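Local coordinates for protein adenosine deaminase (Burkholderia ambifaria, PDB 4GXW) that binds a zinc ion in a TIM-barrel amidohydrolase fold and probably catalyses the hydrolytic deamination of a purine such as adenine or adenosine, at residues L83-L88 with V123-I128; F115-T120 with L154-D159; T214-E219 with R238-Y243; V261-P266 with H297-D302. One frame throughout, in Å; residues are numbered along the deposited sequence. Where two conformers were deposited one is given.

Contact 1: L83-L88 with V123-I128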
# COMPACT_ATOMS: atom_id res chain seq x y z
N LEU A 83 -12.31 -11.59 -7.01
CA LEU A 83 -13.13 -10.38 -6.91
C LEU A 83 -13.50 -9.85 -8.30
O LEU A 83 -14.67 -9.60 -8.59
CB LEU A 83 -12.44 -9.31 -6.05
CG LEU A 83 -12.62 -9.49 -4.54
CD1 LEU A 83 -11.51 -8.83 -3.77
CD2 LEU A 83 -13.96 -8.92 -4.13
N ASP A 84 -12.50 -9.72 -9.18
CA ASP A 84 -12.75 -9.26 -10.54
C ASP A 84 -13.68 -10.19 -11.31
O ASP A 84 -14.60 -9.75 -12.00
CB ASP A 84 -11.45 -9.15 -11.35
CG ASP A 84 -10.66 -7.88 -11.08
OD1 ASP A 84 -11.18 -6.93 -10.47
OD2 ASP A 84 -9.48 -7.84 -11.49
N ARG A 85 -13.44 -11.50 -11.22
CA ARG A 85 -14.15 -12.43 -12.09
C ARG A 85 -15.57 -12.74 -11.64
O ARG A 85 -16.45 -12.97 -12.47
CB ARG A 85 -13.34 -13.72 -12.31
CG ARG A 85 -13.92 -14.62 -13.41
CD ARG A 85 -12.96 -15.73 -13.83
NE ARG A 85 -11.74 -15.21 -14.45
CZ ARG A 85 -11.66 -14.79 -15.70
NH1 ARG A 85 -12.73 -14.81 -16.49
NH2 ARG A 85 -10.50 -14.33 -16.17
N TYR A 86 -15.80 -12.75 -10.32
CA TYR A 86 -17.08 -13.24 -9.80
C TYR A 86 -17.88 -12.29 -8.91
O TYR A 86 -19.11 -12.36 -8.88
CB TYR A 86 -16.87 -14.57 -9.05
CG TYR A 86 -16.29 -15.66 -9.91
CD1 TYR A 86 -17.03 -16.20 -10.95
CD2 TYR A 86 -15.01 -16.15 -9.68
CE1 TYR A 86 -16.51 -17.20 -11.75
CE2 TYR A 86 -14.48 -17.15 -10.49
CZ TYR A 86 -15.24 -17.67 -11.52
OH TYR A 86 -14.74 -18.66 -12.32
N LEU A 87 -17.20 -11.41 -8.18
CA LEU A 87 -17.87 -10.68 -7.12
C LEU A 87 -18.26 -9.25 -7.46
O LEU A 87 -19.34 -8.79 -7.07
CB LEU A 87 -17.01 -10.63 -5.85
CG LEU A 87 -17.24 -11.72 -4.81
CD1 LEU A 87 -16.69 -13.03 -5.33
CD2 LEU A 87 -16.59 -11.34 -3.48
N LEU A 88 -17.38 -8.54 -8.14
CA LEU A 88 -17.61 -7.13 -8.45
C LEU A 88 -18.35 -7.07 -9.78
O LEU A 88 -17.75 -7.24 -10.85
CB LEU A 88 -16.27 -6.38 -8.52
CG LEU A 88 -15.47 -6.41 -7.21
CD1 LEU A 88 -14.05 -5.90 -7.41
CD2 LEU A 88 -16.18 -5.65 -6.08
N VAL A 123 -12.59 -3.73 -16.43
CA VAL A 123 -13.16 -3.54 -17.76
C VAL A 123 -13.25 -4.85 -18.55
O VAL A 123 -14.30 -5.18 -19.11
CB VAL A 123 -12.38 -2.48 -18.57
CG1 VAL A 123 -12.97 -2.32 -19.96
CG2 VAL A 123 -12.38 -1.14 -17.85
N ARG A 124 -12.15 -5.61 -18.58
CA ARG A 124 -12.07 -6.80 -19.42
C ARG A 124 -12.70 -8.04 -18.79
O ARG A 124 -13.23 -8.88 -19.50
CB ARG A 124 -10.62 -7.13 -19.78
CG ARG A 124 -9.80 -5.97 -20.32
CD ARG A 124 -10.34 -5.41 -21.62
NE ARG A 124 -9.38 -4.48 -22.20
CZ ARG A 124 -9.68 -3.46 -23.00
NH1 ARG A 124 -10.94 -3.22 -23.33
NH2 ARG A 124 -8.71 -2.68 -23.45
N VAL A 125 -12.61 -8.17 -17.47
CA VAL A 125 -13.10 -9.38 -16.81
C VAL A 125 -14.46 -9.14 -16.15
O VAL A 125 -15.41 -9.87 -16.42
CB VAL A 125 -12.06 -9.96 -15.83
CG1 VAL A 125 -12.63 -11.17 -15.11
CG2 VAL A 125 -10.79 -10.33 -16.57
N SER A 126 -14.57 -8.11 -15.32
CA SER A 126 -15.88 -7.80 -14.72
C SER A 126 -16.87 -7.26 -15.74
O SER A 126 -18.07 -7.36 -15.55
CB SER A 126 -15.74 -6.81 -13.56
OG SER A 126 -14.70 -7.17 -12.68
N GLY A 127 -16.36 -6.67 -16.83
CA GLY A 127 -17.21 -6.12 -17.87
C GLY A 127 -17.91 -4.83 -17.47
O GLY A 127 -19.06 -4.59 -17.85
N ILE A 128 -17.23 -4.02 -16.66
CA ILE A 128 -17.74 -2.72 -16.26
C ILE A 128 -16.93 -1.64 -16.97
O ILE A 128 -15.71 -1.59 -16.83
CB ILE A 128 -17.61 -2.52 -14.74
CG1 ILE A 128 -18.40 -3.60 -13.99
CG2 ILE A 128 -18.09 -1.13 -14.34
CD1 ILE A 128 -18.17 -3.60 -12.49
O HOH W 1 -13.40 -5.34 -10.87
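Arg-85 and Val-125 meet across the ends of two helices, 77-87 and 119-126, while a serine hydroxyl of one segment bonds to a backbone oxygen of the other. The arginine can be followed outward over the valine. Its CB lies 3.9 Å from Val-125 CG1, and CG stays close to the same methyl, with CG anti to the backbone N (chi1 -170°). The chain then bends at chi3 (-65°), and the guanidinium turns back over the valine. CG1 sits 3.7 Å above the guanidinium plane, over its centre, with CZ 3.8 Å from CG1; NH2 at the tip also touches CG2. The same CG1 packs against Arg-85 CA, so one methyl is wrapped by both ends of the arginine.

Ser-126 supplies the polar grip. Its hydroxyl OG donates to Asp-84 O at 2.7 Å, in the carbonyl plane and on a lone pair. A water donates both to Ser-126 OG and, at 2.8 Å, to Asp-84 OD1, tying the carboxylate to the same hydroxyl. Ser-126 CB rests 3.4 Å from Leu-88 O, and Ile-128 CD1 approaches that oxygen as well. Leu-88 has just left the helix; its side chain packs on Leu-50 and on helix 91-106.

The chemistry is therefore divided: an exposed arginine lies flat on a valine at the outer side, and a more sheltered serine, acting as donor to a backbone oxygen and acceptor from a water, links the last turns of two helices around the barrel.

Contact 2: F115-T120 with L154-D159; sequences FFWNPT and LIPSID
Phe-115 and Leu-154 open a parallel strand pair that is packed hard along its first four residues and hydrated at its far end. Phe-115 CG takes the crowded position between the backbone N and the carbonyl carbon (chi1 62°), and CE2 of its ring comes 3.6 Å from Leu-154 CD1. That methyl also touches Trp-117 CB on the same face, where CG of Pro-119 meets CB of Pro-156. On the other face Phe-116 and Ile-155 lie side by side, pointing the same way, with CD1 of the phenylalanine 3.8 Å from Ile-155 CG2, at the ring's edge. Backbone bonds stitch the ladder: Ile-155 N to Phe-115 O at 2.9 Å, Trp-117 N to Ile-155 O, and Ser-157 N to Trp-117 O at 2.8 Å. In the conformer given here, Ser-157 OG also donates to Ile-155 O, from the face opposite Trp-117 N.

Beyond this, contact passes to polar atoms and water. Asn-118 ND2 reaches Ser-157 O at 3.0 Å from well above the carbonyl plane, and also bonds to Asp-188. One water joins Thr-120 N to Ser-157 O; another donates to Thr-120 OG1 and accepts from Asp-159 N, where the nearest side-chain carbons, Thr-120 CB and Asp-159 CB, are 4.4 Å apart.

Strands 110-117 and 151-159 are neighbours in the barrel sheet, flanked by strands 31-33 and 184-188. Helices 130-148 and 164-176 cover the Trp-117 and Pro-156 face, whereas Phe-116 points inward to the zinc ligands His-35, His-37 and His-216.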
# COMPACT_ATOMS: atom_id res chain seq x y z
N PHE A 115 -4.52 4.85 -3.16
CA PHE A 115 -4.77 3.41 -3.28
C PHE A 115 -4.83 2.93 -4.73
O PHE A 115 -5.19 3.69 -5.63
CB PHE A 115 -6.01 2.99 -2.47
CG PHE A 115 -7.30 3.63 -2.93
CD1 PHE A 115 -7.69 4.87 -2.45
CD2 PHE A 115 -8.13 2.97 -3.82
CE1 PHE A 115 -8.91 5.45 -2.87
CE2 PHE A 115 -9.33 3.53 -4.22
CZ PHE A 115 -9.71 4.78 -3.76
N PHE A 116 -4.45 1.67 -4.92
CA PHE A 116 -4.32 1.05 -6.23
C PHE A 116 -5.60 0.31 -6.66
O PHE A 116 -6.23 -0.38 -5.86
CB PHE A 116 -3.19 0.01 -6.22
CG PHE A 116 -1.83 0.57 -5.87
CD1 PHE A 116 -1.32 1.70 -6.50
CD2 PHE A 116 -1.04 -0.05 -4.90
CE1 PHE A 116 -0.06 2.19 -6.18
CE2 PHE A 116 0.23 0.45 -4.58
CZ PHE A 116 0.71 1.57 -5.23
N TRP A 117 -5.94 0.44 -7.94
CA TRP A 117 -7.06 -0.29 -8.54
C TRP A 117 -6.63 -0.69 -9.94
O TRP A 117 -6.08 0.14 -10.66
CB TRP A 117 -8.29 0.61 -8.61
CG TRP A 117 -9.33 0.19 -9.63
CD1 TRP A 117 -10.01 -1.00 -9.68
CD2 TRP A 117 -9.82 0.97 -10.73
NE1 TRP A 117 -10.89 -1.01 -10.75
CE2 TRP A 117 -10.79 0.20 -11.40
CE3 TRP A 117 -9.54 2.26 -11.20
CZ2 TRP A 117 -11.46 0.66 -12.53
CZ3 TRP A 117 -10.21 2.72 -12.31
CH2 TRP A 117 -11.16 1.93 -12.96
N ASN A 118 -6.86 -1.95 -10.31
CA ASN A 118 -6.53 -2.41 -11.67
C ASN A 118 -7.72 -2.32 -12.62
O ASN A 118 -8.63 -3.14 -12.57
CB ASN A 118 -6.02 -3.86 -11.65
CG ASN A 118 -4.84 -4.07 -10.74
OD1 ASN A 118 -5.01 -4.51 -9.60
ND2 ASN A 118 -3.63 -3.78 -11.25
N PRO A 119 -7.71 -1.32 -13.50
CA PRO A 119 -8.85 -1.19 -14.43
C PRO A 119 -8.95 -2.31 -15.46
O PRO A 119 -10.05 -2.55 -15.96
CB PRO A 119 -8.58 0.13 -15.15
CG PRO A 119 -7.50 0.81 -14.39
CD PRO A 119 -6.72 -0.24 -13.66
N THR A 120 -7.84 -2.96 -15.79
CA THR A 120 -7.89 -4.03 -16.79
C THR A 120 -8.85 -5.14 -16.37
O THR A 120 -9.73 -5.53 -17.14
CB THR A 120 -6.49 -4.60 -17.08
OG1 THR A 120 -5.63 -3.55 -17.51
CG2 THR A 120 -6.57 -5.67 -18.16
N LEU A 154 -6.70 8.18 -6.25
CA LEU A 154 -6.82 6.90 -6.93
C LEU A 154 -5.65 6.73 -7.89
O LEU A 154 -5.32 7.65 -8.64
CB LEU A 154 -8.13 6.85 -7.70
CG LEU A 154 -8.42 5.60 -8.54
CD1 LEU A 154 -8.43 4.36 -7.64
CD2 LEU A 154 -9.74 5.76 -9.27
N ILE A 155 -5.05 5.54 -7.87
CA ILE A 155 -3.91 5.22 -8.72
C ILE A 155 -4.25 3.99 -9.55
O ILE A 155 -4.03 2.85 -9.13
CB ILE A 155 -2.62 4.99 -7.89
CG1 ILE A 155 -2.33 6.20 -6.99
CG2 ILE A 155 -1.43 4.69 -8.80
CD1 ILE A 155 -1.15 5.98 -6.03
N PRO A 156 -4.83 4.20 -10.75
CA PRO A 156 -5.07 3.08 -11.66
C PRO A 156 -3.74 2.39 -11.93
O PRO A 156 -2.73 3.05 -12.18
CB PRO A 156 -5.63 3.76 -12.91
CG PRO A 156 -6.25 5.03 -12.38
CD PRO A 156 -5.32 5.48 -11.29
N SER A 157 -3.74 1.06 -11.87
CA SER A 157 -2.49 0.32 -11.88
C SER A 157 -2.46 -0.75 -12.95
O SER A 157 -3.43 -1.49 -13.15
CB SER A 157 -2.22 -0.30 -10.51
OG SER A 157 -2.05 0.72 -9.54
N ILE A 158 -1.33 -0.82 -13.64
CA ILE A 158 -1.12 -1.80 -14.68
C ILE A 158 -1.08 -3.21 -14.11
O ILE A 158 -0.45 -3.44 -13.07
CB ILE A 158 0.22 -1.51 -15.39
CG1 ILE A 158 0.16 -0.14 -16.09
CG2 ILE A 158 0.60 -2.64 -16.34
CD1 ILE A 158 1.53 0.43 -16.39
N ASP A 159 -1.80 -4.14 -14.74
CA ASP A 159 -1.73 -5.56 -14.43
C ASP A 159 -0.59 -6.10 -15.28
O ASP A 159 -0.75 -6.33 -16.48
CB ASP A 159 -3.08 -6.21 -14.80
CG ASP A 159 -3.11 -7.70 -14.57
OD1 ASP A 159 -2.06 -8.32 -14.31
OD2 ASP A 159 -4.24 -8.24 -14.67
O HOH W 2 -2.80 -3.47 -17.41
O HOH W 3 -5.07 -2.90 -14.78

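Contact 3: T214-E219 with R238-Y243. With ZN (zinc ion), chain C.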
# COMPACT_ATOMS: atom_id res chain seq x y z
N THR A 214 4.34 5.47 -10.22
CA THR A 214 5.02 4.64 -9.23
C THR A 214 5.10 3.23 -9.81
O THR A 214 4.51 2.95 -10.86
CB THR A 214 4.30 4.66 -7.85
OG1 THR A 214 5.09 3.95 -6.89
CG2 THR A 214 2.91 4.06 -7.94
N ALA A 215 5.85 2.34 -9.16
CA ALA A 215 5.98 0.97 -9.66
C ALA A 215 6.39 0.01 -8.56
O ALA A 215 7.30 0.31 -7.78
CB ALA A 215 7.01 0.91 -10.80
N HIS A 216 5.75 -1.16 -8.53
CA HIS A 216 6.25 -2.30 -7.74
C HIS A 216 7.55 -2.78 -8.41
O HIS A 216 7.58 -3.06 -9.62
CB HIS A 216 5.24 -3.46 -7.71
CG HIS A 216 4.07 -3.26 -6.79
ND1 HIS A 216 3.25 -2.15 -6.83
CD2 HIS A 216 3.57 -4.05 -5.81
CE1 HIS A 216 2.30 -2.27 -5.91
NE2 HIS A 216 2.47 -3.42 -5.27
N ALA A 217 8.61 -2.88 -7.62
CA ALA A 217 9.90 -3.34 -8.15
C ALA A 217 10.74 -3.95 -7.04
O ALA A 217 10.76 -3.44 -5.91
CB ALA A 217 10.66 -2.19 -8.80
N GLY A 218 11.42 -5.05 -7.34
CA GLY A 218 12.28 -5.69 -6.36
C GLY A 218 11.54 -6.50 -5.30
O GLY A 218 12.07 -6.74 -4.20
N GLU A 219 10.32 -6.91 -5.63
CA GLU A 219 9.54 -7.84 -4.82
C GLU A 219 9.84 -9.27 -5.30
O GLU A 219 10.38 -9.45 -6.38
CB GLU A 219 8.04 -7.54 -4.94
CG GLU A 219 7.17 -8.20 -3.88
CD GLU A 219 5.68 -7.92 -4.04
OE1 GLU A 219 5.26 -7.21 -4.98
OE2 GLU A 219 4.90 -8.46 -3.20
N ARG A 238 8.04 7.60 -7.14
CA ARG A 238 8.38 6.83 -5.95
C ARG A 238 8.39 5.35 -6.32
O ARG A 238 8.00 4.99 -7.43
CB ARG A 238 7.46 7.13 -4.76
CG ARG A 238 5.99 6.83 -5.01
CD ARG A 238 5.11 7.16 -3.79
NE ARG A 238 3.75 6.68 -4.01
CZ ARG A 238 2.64 7.42 -3.96
NH1 ARG A 238 2.67 8.71 -3.64
NH2 ARG A 238 1.47 6.86 -4.22
N VAL A 239 8.86 4.52 -5.40
CA VAL A 239 9.00 3.09 -5.63
C VAL A 239 8.18 2.30 -4.62
O VAL A 239 8.17 2.62 -3.43
CB VAL A 239 10.49 2.67 -5.52
CG1 VAL A 239 10.64 1.16 -5.64
CG2 VAL A 239 11.31 3.35 -6.58
N ASP A 240 7.50 1.26 -5.09
CA ASP A 240 6.81 0.32 -4.21
C ASP A 240 7.64 -0.94 -3.97
O ASP A 240 8.06 -1.63 -4.90
CB ASP A 240 5.42 -0.01 -4.76
CG ASP A 240 4.58 1.23 -4.94
OD1 ASP A 240 4.37 1.97 -3.94
OD2 ASP A 240 4.16 1.50 -6.09
N HIS A 241 7.89 -1.19 -2.68
CA HIS A 241 8.75 -2.26 -2.16
C HIS A 241 10.23 -1.89 -2.31
O HIS A 241 10.80 -1.23 -1.44
CB HIS A 241 8.44 -3.64 -2.76
CG HIS A 241 7.04 -4.14 -2.49
ND1 HIS A 241 6.53 -4.29 -1.22
CD2 HIS A 241 6.07 -4.54 -3.34
CE1 HIS A 241 5.30 -4.77 -1.30
NE2 HIS A 241 5.00 -4.93 -2.58
N GLY A 242 10.84 -2.30 -3.41
CA GLY A 242 12.23 -1.96 -3.68
C GLY A 242 13.27 -2.74 -2.91
O GLY A 242 14.43 -2.39 -2.96
N TYR A 243 12.87 -3.83 -2.26
CA TYR A 243 13.70 -4.48 -1.23
C TYR A 243 15.09 -4.89 -1.70
O TYR A 243 16.07 -4.72 -0.97
CB TYR A 243 12.99 -5.69 -0.60
CG TYR A 243 11.62 -5.34 -0.11
CD1 TYR A 243 11.44 -4.32 0.82
CD2 TYR A 243 10.49 -6.00 -0.57
CE1 TYR A 243 10.17 -3.96 1.25
CE2 TYR A 243 9.22 -5.66 -0.13
CZ TYR A 243 9.07 -4.63 0.77
OH TYR A 243 7.82 -4.24 1.21
ZN ZN C . 1.27 -3.95 -3.44
O HOH W 4 2.91 0.31 -8.21
O HOH W 5 2.37 -5.56 -3.11
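The beta-alpha-beta unit of strand 212-217, helix 224-232 and strand 238-239 brings His-216, a zinc ligand, beside Asp-240 and His-241. His-216 NE2 binds the zinc ion at 2.3 Å. One face of its ring carries Asp-240 CB, 3.6 Å above the plane and offset toward the rim, a CH-pi contact. The other ring nitrogen, ND1, donates to a water that in turn donates to Asp-240 OD2, so the ring's rotation is set by metal on one nitrogen and water on the other. Asp-240 OD2 also accepts from Thr-214 OG1 at 2.7 Å, from above the carboxylate plane, while OD1 bonds to Thr-263.

The backbones run parallel, as in a TIM barrel, with Asp-240 N to Ala-215 O at 2.9 Å and Ala-217 N to Asp-240 O at 3.0 Å. The chain turns a corner at Asp-240, yet Gly-242 N still reaches Ala-217 O at 2.7 Å. The bonds lie at the C-terminal ends of the strands, beside the metal, where His-35, His-37 and Asp-301 are the other protein ligands.

The ring plane of His-241 stands at 79° to that of His-216, with the two CD2 atoms 3.5 Å apart. Over one face of the His-241 ring passes Glu-219 CG. Tyr-243 OH is hydrogen-bonded to ND1, in the ring plane. At the other nitrogen, NE2 is hydrogen-bonded at 2.8 Å to the water bound to zinc, and Glu-219 OE1 lies close to CD2 of the same ring.

Contact 4: V261-P266 with H297-D302; sequences VFTVVP and HPNTDD. With ZN (zinc ion), chain C.
Val-265 and Asp-301 cross at about a right angle, so the valine packs against the zinc-binding aspartate. Val-265 CG1 lies 3.5 Å from Asp-301 CB, and CG2 leans on the same carbon and on the carboxylate. Further back, Val-264 CG2 packs over His-297 O and approaches Pro-298 CB, which Pro-266 CD also faces.

Backbone hydrogen bonds join the strands in parallel. Val-264 N to His-297 O is short and straight, 2.8 Å with an N-H...O angle of 169°. The bonds around it, His-297 N to Phe-262 O and Asn-299 N to Val-264 O, are both weak. CA-H...O contacts add to them, Pro-298 CA lying 3.3 Å from Val-264 O.

Among the polar side chains, Asn-299 ND2 donates to His-297 ND1 at 3.0 Å, tilted from the ring plane, and lies against Thr-263 CB; its OD1 is held by Leu-34 N. Besides Asp-240, Thr-263 OG1 is hydrogen-bonded to His-35, making it a second-shell partner of a zinc ligand.

Asp-301 also coordinates the metal. Its CG is turned away from the backbone N (chi1 -153°) and toward the zinc ion, which OD1 binds at 2.2 Å while OD2 accepts from the metal-bound water at 2.6 Å. A single aspartate beyond a barrel strand, shared between metal and water, joins His-35, His-37 and His-216 in the mononuclear zinc site typical of adenosine deaminases.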
# COMPACT_ATOMS: atom_id res chain seq x y z
N VAL A 261 11.34 8.08 -2.33
CA VAL A 261 10.61 7.39 -1.26
C VAL A 261 10.22 5.96 -1.68
O VAL A 261 9.75 5.74 -2.80
CB VAL A 261 9.35 8.17 -0.81
CG1 VAL A 261 8.56 7.38 0.22
CG2 VAL A 261 9.74 9.54 -0.25
N PHE A 262 10.45 5.01 -0.78
CA PHE A 262 10.12 3.60 -0.99
C PHE A 262 8.97 3.23 -0.07
O PHE A 262 9.08 3.36 1.16
CB PHE A 262 11.33 2.71 -0.65
CG PHE A 262 12.48 2.87 -1.60
CD1 PHE A 262 13.31 3.99 -1.52
CD2 PHE A 262 12.74 1.92 -2.56
CE1 PHE A 262 14.38 4.14 -2.40
CE2 PHE A 262 13.81 2.07 -3.45
CZ PHE A 262 14.62 3.18 -3.36
N THR A 263 7.86 2.76 -0.63
CA THR A 263 6.77 2.28 0.21
C THR A 263 7.12 0.85 0.60
O THR A 263 7.54 0.06 -0.24
CB THR A 263 5.39 2.39 -0.48
OG1 THR A 263 5.30 1.44 -1.55
CG2 THR A 263 5.16 3.80 -1.02
N VAL A 264 6.99 0.53 1.88
CA VAL A 264 7.36 -0.81 2.36
C VAL A 264 6.21 -1.44 3.12
O VAL A 264 5.33 -0.74 3.64
CB VAL A 264 8.66 -0.77 3.21
CG1 VAL A 264 9.85 -0.22 2.39
CG2 VAL A 264 8.45 0.03 4.50
N VAL A 265 6.23 -2.76 3.18
CA VAL A 265 5.11 -3.52 3.71
C VAL A 265 5.67 -4.58 4.66
O VAL A 265 6.21 -5.60 4.21
CB VAL A 265 4.31 -4.19 2.56
CG1 VAL A 265 3.15 -5.01 3.11
CG2 VAL A 265 3.82 -3.13 1.56
N PRO A 266 5.59 -4.34 5.97
CA PRO A 266 6.14 -5.33 6.91
C PRO A 266 5.53 -6.71 6.74
O PRO A 266 6.23 -7.72 6.91
CB PRO A 266 5.86 -4.72 8.30
CG PRO A 266 5.00 -3.51 8.06
CD PRO A 266 5.18 -3.09 6.64
N HIS A 297 8.61 4.16 4.04
CA HIS A 297 7.32 4.51 4.62
C HIS A 297 6.48 3.24 4.68
O HIS A 297 6.26 2.61 3.65
CB HIS A 297 6.63 5.56 3.75
CG HIS A 297 5.25 5.90 4.22
ND1 HIS A 297 4.12 5.40 3.62
CD2 HIS A 297 4.83 6.66 5.26
CE1 HIS A 297 3.05 5.85 4.26
NE2 HIS A 297 3.45 6.62 5.26
N PRO A 298 6.03 2.86 5.88
CA PRO A 298 5.32 1.58 6.04
C PRO A 298 3.83 1.67 5.70
O PRO A 298 3.21 2.71 5.91
CB PRO A 298 5.49 1.28 7.53
CG PRO A 298 5.51 2.65 8.15
CD PRO A 298 6.24 3.53 7.17
N ASN A 299 3.28 0.56 5.18
CA ASN A 299 1.93 0.51 4.66
C ASN A 299 1.35 -0.88 4.85
O ASN A 299 2.10 -1.82 5.14
CB ASN A 299 1.94 0.86 3.17
CG ASN A 299 2.27 2.30 2.92
OD1 ASN A 299 1.38 3.14 2.91
ND2 ASN A 299 3.55 2.61 2.70
N THR A 300 0.04 -1.03 4.63
CA THR A 300 -0.66 -2.30 4.83
C THR A 300 -0.72 -3.21 3.60
O THR A 300 -0.80 -4.43 3.76
CB THR A 300 -2.10 -2.11 5.38
OG1 THR A 300 -2.89 -1.36 4.45
CG2 THR A 300 -2.10 -1.40 6.74
N ASP A 301 -0.70 -2.63 2.39
CA ASP A 301 -0.77 -3.37 1.10
C ASP A 301 -2.14 -4.00 0.85
O ASP A 301 -2.88 -3.56 -0.03
CB ASP A 301 0.37 -4.40 0.99
CG ASP A 301 0.80 -4.74 -0.46
OD1 ASP A 301 0.36 -4.16 -1.48
OD2 ASP A 301 1.68 -5.62 -0.57
N ASP A 302 -2.47 -5.03 1.63
CA ASP A 302 -3.77 -5.72 1.52
C ASP A 302 -4.30 -5.89 2.94
O ASP A 302 -4.23 -7.00 3.49
CB ASP A 302 -3.62 -7.08 0.83
CG ASP A 302 -2.97 -6.98 -0.53
OD1 ASP A 302 -3.64 -6.57 -1.49
OD2 ASP A 302 -1.77 -7.33 -0.65
ZN ZN C . 1.27 -3.95 -3.44
O HOH W 5 2.37 -5.56 -3.11

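How the contacts relate
Contacts 2, 3 and 4 are buried, whereas contact 1 is partly exposed on the outer helices, its centre 22 Å from that of the chain. Contacts 1 and 2 share helix 119-126, which carries the chain from barrel strand to periphery; contacts 2 and 3 lie in the same parallel sheet and touch mainly through Phe-116, packed against His-216, Thr-214 and Asp-240, and through Ile-155 against Arg-238. Contacts 3 and 4 are closer still, centres 10 Å apart, adjoining through a second-shell bond and sharing one zinc ion with its water. Chemistry follows place: arginine on valine and a hydrated serine bond outside, aromatic and aliphatic packing in contact 2, metal ligands and polar second-shell groups at the barrel mouth.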